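Local coordinates for hypothetical protein TT1662 (Thermus thermophilus, PDB 1UFO), which is an alpha/beta-hydrolase-fold protein of undetermined substrate that probably works as a serine hydrolase, at residues L27-H31 and F88-A92; K37-L41 and L54-D58. One frame throughout, in Å; residues are numbered along the deposited sequence.

Overall arrangement
The general principle at work in an alpha/beta hydrolase is a central sheet with helices packed on both of its faces, and the two contacts sample one face each. Strands 25-30 and 52-56 are parallel neighbours in that sheet. Contact 1 lays helix 77-103 against strand 25-30, and contact 2 lays helix 37-42 against strand 52-56. Both segments of contact 2 fall in the chain between those of contact 1. Their centres lie about 9 Å apart, bridged by the probable backbone hydrogen bonds Ala29 N to Leu55 O (2.8 Å) and Leu55 N to Leu27 O (2.9 Å). Phe57 carries contact 2 over to helix 77-103, so the two strands are held from both faces.

Contact 1. Residues L27-H31 and F88-A92; sequences LLALH and FKEEA
Residues 27-30 are extended and belong to strand 25-30, which runs parallel to and is hydrogen-bonded with strands 52-56 and 107-112; residues 88-92 form a regular turn of helix, with the backbone hydrogen bond Ala92 N to Phe88 O, 2.8 Å. The axes of these short segments lie at 165° and approach to 10.7 Å; the nearest alpha carbons are Leu30 CA and Ala92 CA, 8.0 Å apart. This is the helix-on-sheet layering of the alpha/beta hydrolase fold: helix 77-103 packs along one face of the central sheet, running opposite to the strand. Leu28 and Leu30 direct their CA-to-CB bonds toward the helix, whereas that of Ala29 points away, to the face lined by helix 37-42.

The packing is mainly apolar and buried, with 248 Å² lost between the segments. Leu28 (chi1 t, chi2 p) brings CD2 to 4.1 Å from Ala92 CB and 3.5 Å from Ala92 O. Leu30 (chi1 m, chi2 t) sets CD2 at 3.9 Å from Ala92 CB and also touches Val118 of helix 114-124 and residues of the probable GxSxG nucleophile elbow. Phe88, with chi1 t, has CE2 3.8 Å from Leu30 CB; its ring also meets Phe57 edge-to-face. Just beyond the strand, His31 takes chi1 p, and its NE2 is hydrogen-bonded to Ala59 N. The His31 and Phe88 rings meet obliquely, planes at 46° and centroids 5.1 Å apart, with Phe88 CZ over one face of the imidazole, 3.9 Å from His31 CD2, and Phe88 CE2 3.5 Å from His31 O.

Contact 2. Residues K37-L41 and L54-D58; sequences KEHIL and LLAFD
Residues 54-56 are extended; the first turn of helix 37-42 packs against them roughly antiparallel (N-to-C directions at 147°), short-segment axes 8.4 Å apart, Lys37 CA 4.9 Å from Phe57 CA, 361 Å² buried. At the helix start Lys37 N donates to Asp58 OD2 (2.9 Å, 166°), while Lys37 NZ (chi1 p) forms salt bridges with Asp58 OD1 (2.9 Å), Glu38 OE1 (2.8 Å) and Glu64. Asp58 OD1 also accepts from Glu64 N and from a water (3.0 Å) that donates to Glu38 OE2 (2.7 Å). In this salt-bridge network Lys37 NZ and the water bridge the two carboxylates, offsetting the 4.3 Å approach of Glu38 OE2 to Asp58 OD2. The helix lies in the crossover of a beta-alpha-beta unit, from strand 25-30 to strand 52-56, in the alpha/beta hydrolase sheet. Past the charges, Ala56 CB fits among Lys37 CB (3.8 Å), Ile40 CG2 (3.9 Å) and Leu41 CG (3.6 Å). Leu41 (chi1 m, chi2 t) places CD2 3.8 Å from Leu54 CB.

Contact 1. Residues L27-H31 and F88-A92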
loop_
_atom_site.group_PDB
_atom_site.type_symbol
_atom_site.label_atom_id
_atom_site.label_comp_id
_atom_site.label_asym_id
_atom_site.label_seq_id
_atom_site.Cartn_x
_atom_site.Cartn_y
_atom_site.Cartn_z
ATOM N N LEU A 27 6.459 -3.469 -18.155
ATOM C CA LEU A 27 5.142 -3.489 -17.491
ATOM C C LEU A 27 4.133 -3.489 -18.629
ATOM O O LEU A 27 4.024 -2.522 -19.381
ATOM C CB LEU A 27 4.915 -2.256 -16.601
ATOM C CG LEU A 27 3.568 -2.188 -15.900
ATOM C CD1 LEU A 27 3.378 -3.466 -15.017
ATOM C CD2 LEU A 27 3.403 -0.952 -15.066
ATOM N N LEU A 28 3.391 -4.589 -18.771
ATOM C CA LEU A 28 2.288 -4.650 -19.747
ATOM C C LEU A 28 1.056 -4.203 -18.997
ATOM O O LEU A 28 0.693 -4.829 -17.986
ATOM C CB LEU A 28 2.093 -6.116 -20.318
ATOM C CG LEU A 28 0.844 -6.273 -21.215
ATOM C CD1 LEU A 28 0.875 -5.335 -22.430
ATOM C CD2 LEU A 28 0.787 -7.793 -21.723
ATOM N N ALA A 29 0.412 -3.164 -19.498
ATOM C CA ALA A 29 -0.795 -2.566 -18.825
ATOM C C ALA A 29 -2.022 -2.817 -19.651
ATOM O O ALA A 29 -2.009 -2.594 -20.855
ATOM C CB ALA A 29 -0.581 -1.051 -18.607
ATOM N N LEU A 30 -3.094 -3.246 -18.983
ATOM C CA LEU A 30 -4.366 -3.663 -19.571
ATOM C C LEU A 30 -5.445 -2.759 -19.046
ATOM O O LEU A 30 -5.732 -2.709 -17.849
ATOM C CB LEU A 30 -4.720 -5.111 -19.192
ATOM C CG LEU A 30 -3.546 -6.063 -19.505
ATOM C CD1 LEU A 30 -3.971 -7.507 -19.047
ATOM C CD2 LEU A 30 -3.180 -6.121 -21.040
ATOM N N HIS A 31 -6.011 -1.965 -19.975
ATOM C CA HIS A 31 -6.979 -0.957 -19.633
ATOM C C HIS A 31 -8.336 -1.575 -19.263
ATOM O O HIS A 31 -8.534 -2.789 -19.416
ATOM C CB HIS A 31 -7.081 0.038 -20.838
ATOM C CG HIS A 31 -7.746 -0.530 -22.059
ATOM N ND1 HIS A 31 -9.101 -0.793 -22.119
ATOM C CD2 HIS A 31 -7.222 -0.897 -23.268
ATOM C CE1 HIS A 31 -9.400 -1.251 -23.336
ATOM N NE2 HIS A 31 -8.270 -1.306 -24.059
ATOM N N PHE A 88 -9.023 -10.293 -24.867
ATOM C CA PHE A 88 -7.931 -9.426 -24.340
ATOM C C PHE A 88 -6.881 -10.300 -23.609
ATOM O O PHE A 88 -5.643 -10.073 -23.732
ATOM C CB PHE A 88 -8.556 -8.391 -23.364
ATOM C CG PHE A 88 -7.695 -7.156 -23.071
ATOM C CD1 PHE A 88 -6.669 -6.769 -23.883
ATOM C CD2 PHE A 88 -8.093 -6.331 -22.024
ATOM C CE1 PHE A 88 -6.027 -5.500 -23.690
ATOM C CE2 PHE A 88 -7.498 -5.077 -21.803
ATOM C CZ PHE A 88 -6.471 -4.644 -22.635
ATOM N N LYS A 89 -7.328 -11.317 -22.847
ATOM C CA LYS A 89 -6.433 -12.232 -22.177
ATOM C C LYS A 89 -5.530 -12.960 -23.159
ATOM O O LYS A 89 -4.309 -13.032 -22.959
ATOM C CB LYS A 89 -7.271 -13.304 -21.401
ATOM C CG LYS A 89 -6.401 -14.368 -20.734
ATOM C CD LYS A 89 -7.097 -15.728 -20.621
ATOM C CE LYS A 89 -7.270 -16.313 -22.000
ATOM N NZ LYS A 89 -7.707 -17.735 -21.932
ATOM N N GLU A 90 -6.130 -13.540 -24.208
ATOM C CA GLU A 90 -5.328 -14.376 -25.126
ATOM C C GLU A 90 -4.293 -13.517 -25.829
ATOM O O GLU A 90 -3.156 -13.968 -26.016
ATOM C CB GLU A 90 -6.290 -15.081 -26.083
ATOM C CG GLU A 90 -5.676 -16.043 -27.038
ATOM C CD GLU A 90 -5.042 -15.310 -28.236
ATOM O OE1 GLU A 90 -4.139 -15.944 -28.801
ATOM O OE2 GLU A 90 -5.456 -14.190 -28.629
ATOM N N GLU A 91 -4.686 -12.308 -26.197
ATOM C CA GLU A 91 -3.759 -11.362 -26.883
ATOM C C GLU A 91 -2.653 -10.933 -25.925
ATOM O O GLU A 91 -1.475 -10.851 -26.289
ATOM C CB GLU A 91 -4.503 -10.095 -27.354
ATOM C CG GLU A 91 -5.451 -10.446 -28.517
ATOM C CD GLU A 91 -6.496 -9.428 -28.763
ATOM O OE1 GLU A 91 -6.638 -8.489 -27.959
ATOM O OE2 GLU A 91 -7.199 -9.579 -29.806
ATOM N N ALA A 92 -3.035 -10.624 -24.673
ATOM C CA ALA A 92 -2.047 -10.141 -23.736
ATOM C C ALA A 92 -0.983 -11.170 -23.464
ATOM O O ALA A 92 0.182 -10.836 -23.300
ATOM C CB ALA A 92 -2.771 -9.774 -22.391
#

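Contact 2. Residues K37-L41 and L54-D58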
loop_
_atom_site.group_PDB
_atom_site.type_symbol
_atom_site.label_atom_id
_atom_site.label_comp_id
_atom_site.label_asym_id
_atom_site.label_seq_id
_atom_site.Cartn_x
_atom_site.Cartn_y
_atom_site.Cartn_z
ATOM N N LYS A 37 -5.518 2.039 -24.675
ATOM C CA LYS A 37 -4.103 1.918 -24.344
ATOM C C LYS A 37 -3.526 3.264 -23.909
ATOM O O LYS A 37 -2.726 3.318 -22.998
ATOM C CB LYS A 37 -3.329 1.290 -25.533
ATOM C CG LYS A 37 -3.357 2.120 -26.779
ATOM C CD LYS A 37 -2.898 1.252 -27.956
ATOM C CE LYS A 37 -2.775 2.027 -29.274
ATOM N NZ LYS A 37 -4.077 2.747 -29.704
ATOM N N GLU A 38 -3.966 4.370 -24.520
ATOM C CA GLU A 38 -3.371 5.629 -24.080
ATOM C C GLU A 38 -3.838 6.027 -22.690
ATOM O O GLU A 38 -3.041 6.580 -21.951
ATOM C CB GLU A 38 -3.774 6.780 -25.033
ATOM C CG GLU A 38 -3.313 6.573 -26.482
ATOM C CD GLU A 38 -4.150 5.575 -27.332
ATOM O OE1 GLU A 38 -3.629 5.180 -28.405
ATOM O OE2 GLU A 38 -5.273 5.188 -26.943
ATOM N N HIS A 39 -5.100 5.739 -22.402
ATOM C CA HIS A 39 -5.634 6.115 -21.085
ATOM C C HIS A 39 -4.901 5.370 -19.954
ATOM O O HIS A 39 -4.477 5.991 -18.992
ATOM C CB HIS A 39 -7.129 5.773 -21.025
ATOM C CG HIS A 39 -7.778 6.259 -19.778
ATOM N ND1 HIS A 39 -8.571 5.450 -18.992
ATOM C CD2 HIS A 39 -7.740 7.471 -19.171
ATOM C CE1 HIS A 39 -9.008 6.156 -17.957
ATOM N NE2 HIS A 39 -8.522 7.392 -18.036
ATOM N N ILE A 40 -4.744 4.051 -20.091
ATOM C CA ILE A 40 -4.115 3.335 -18.952
ATOM C C ILE A 40 -2.625 3.753 -18.781
ATOM O O ILE A 40 -2.178 3.954 -17.639
ATOM C CB ILE A 40 -4.303 1.784 -19.119
ATOM C CG1 ILE A 40 -3.754 1.060 -17.881
ATOM C CG2 ILE A 40 -3.532 1.261 -20.317
ATOM C CD1 ILE A 40 -4.586 1.348 -16.693
ATOM N N LEU A 41 -1.872 4.019 -19.859
ATOM C CA LEU A 41 -0.469 4.430 -19.651
ATOM C C LEU A 41 -0.412 5.844 -19.000
ATOM O O LEU A 41 0.469 6.102 -18.183
ATOM C CB LEU A 41 0.307 4.418 -20.955
ATOM C CG LEU A 41 0.458 2.964 -21.482
ATOM C CD1 LEU A 41 1.509 3.046 -22.602
ATOM C CD2 LEU A 41 0.894 1.954 -20.414
ATOM N N LEU A 54 6.932 0.672 -20.490
ATOM C CA LEU A 54 5.469 0.405 -20.465
ATOM C C LEU A 54 4.968 0.023 -21.813
ATOM O O LEU A 54 5.288 0.663 -22.826
ATOM C CB LEU A 54 4.709 1.637 -20.071
ATOM C CG LEU A 54 5.295 2.384 -18.858
ATOM C CD1 LEU A 54 4.393 3.679 -18.620
ATOM C CD2 LEU A 54 5.324 1.485 -17.619
ATOM N N LEU A 55 4.114 -0.981 -21.828
ATOM C CA LEU A 55 3.436 -1.451 -23.045
ATOM C C LEU A 55 1.920 -1.515 -22.799
ATOM O O LEU A 55 1.535 -1.958 -21.755
ATOM C CB LEU A 55 3.847 -2.893 -23.363
ATOM C CG LEU A 55 5.348 -3.081 -23.582
ATOM C CD1 LEU A 55 5.654 -4.605 -23.835
ATOM C CD2 LEU A 55 5.800 -2.370 -24.839
ATOM N N ALA A 56 1.110 -1.106 -23.774
ATOM C CA ALA A 56 -0.354 -1.233 -23.646
ATOM C C ALA A 56 -0.930 -1.366 -25.031
ATOM O O ALA A 56 -0.410 -0.768 -25.984
ATOM C CB ALA A 56 -0.908 0.014 -22.967
ATOM N N PHE A 57 -1.966 -2.179 -25.177
ATOM C CA PHE A 57 -2.616 -2.249 -26.465
ATOM C C PHE A 57 -4.106 -2.196 -26.229
ATOM O O PHE A 57 -4.577 -2.402 -25.086
ATOM C CB PHE A 57 -2.205 -3.502 -27.235
ATOM C CG PHE A 57 -2.605 -4.824 -26.572
ATOM C CD1 PHE A 57 -3.779 -5.487 -26.979
ATOM C CD2 PHE A 57 -1.820 -5.382 -25.531
ATOM C CE1 PHE A 57 -4.164 -6.720 -26.355
ATOM C CE2 PHE A 57 -2.185 -6.607 -24.913
ATOM C CZ PHE A 57 -3.364 -7.270 -25.337
ATOM N N ASP A 58 -4.869 -1.870 -27.291
ATOM C CA ASP A 58 -6.311 -1.777 -27.137
ATOM C C ASP A 58 -6.983 -3.153 -27.096
ATOM O O ASP A 58 -6.640 -4.048 -27.863
ATOM C CB ASP A 58 -6.913 -1.003 -28.328
ATOM C CG ASP A 58 -6.583 0.463 -28.306
ATOM O OD1 ASP A 58 -6.367 1.051 -29.413
ATOM O OD2 ASP A 58 -6.537 1.041 -27.210
HETATM O O HOH W 1 -6.819 3.996 -28.782
#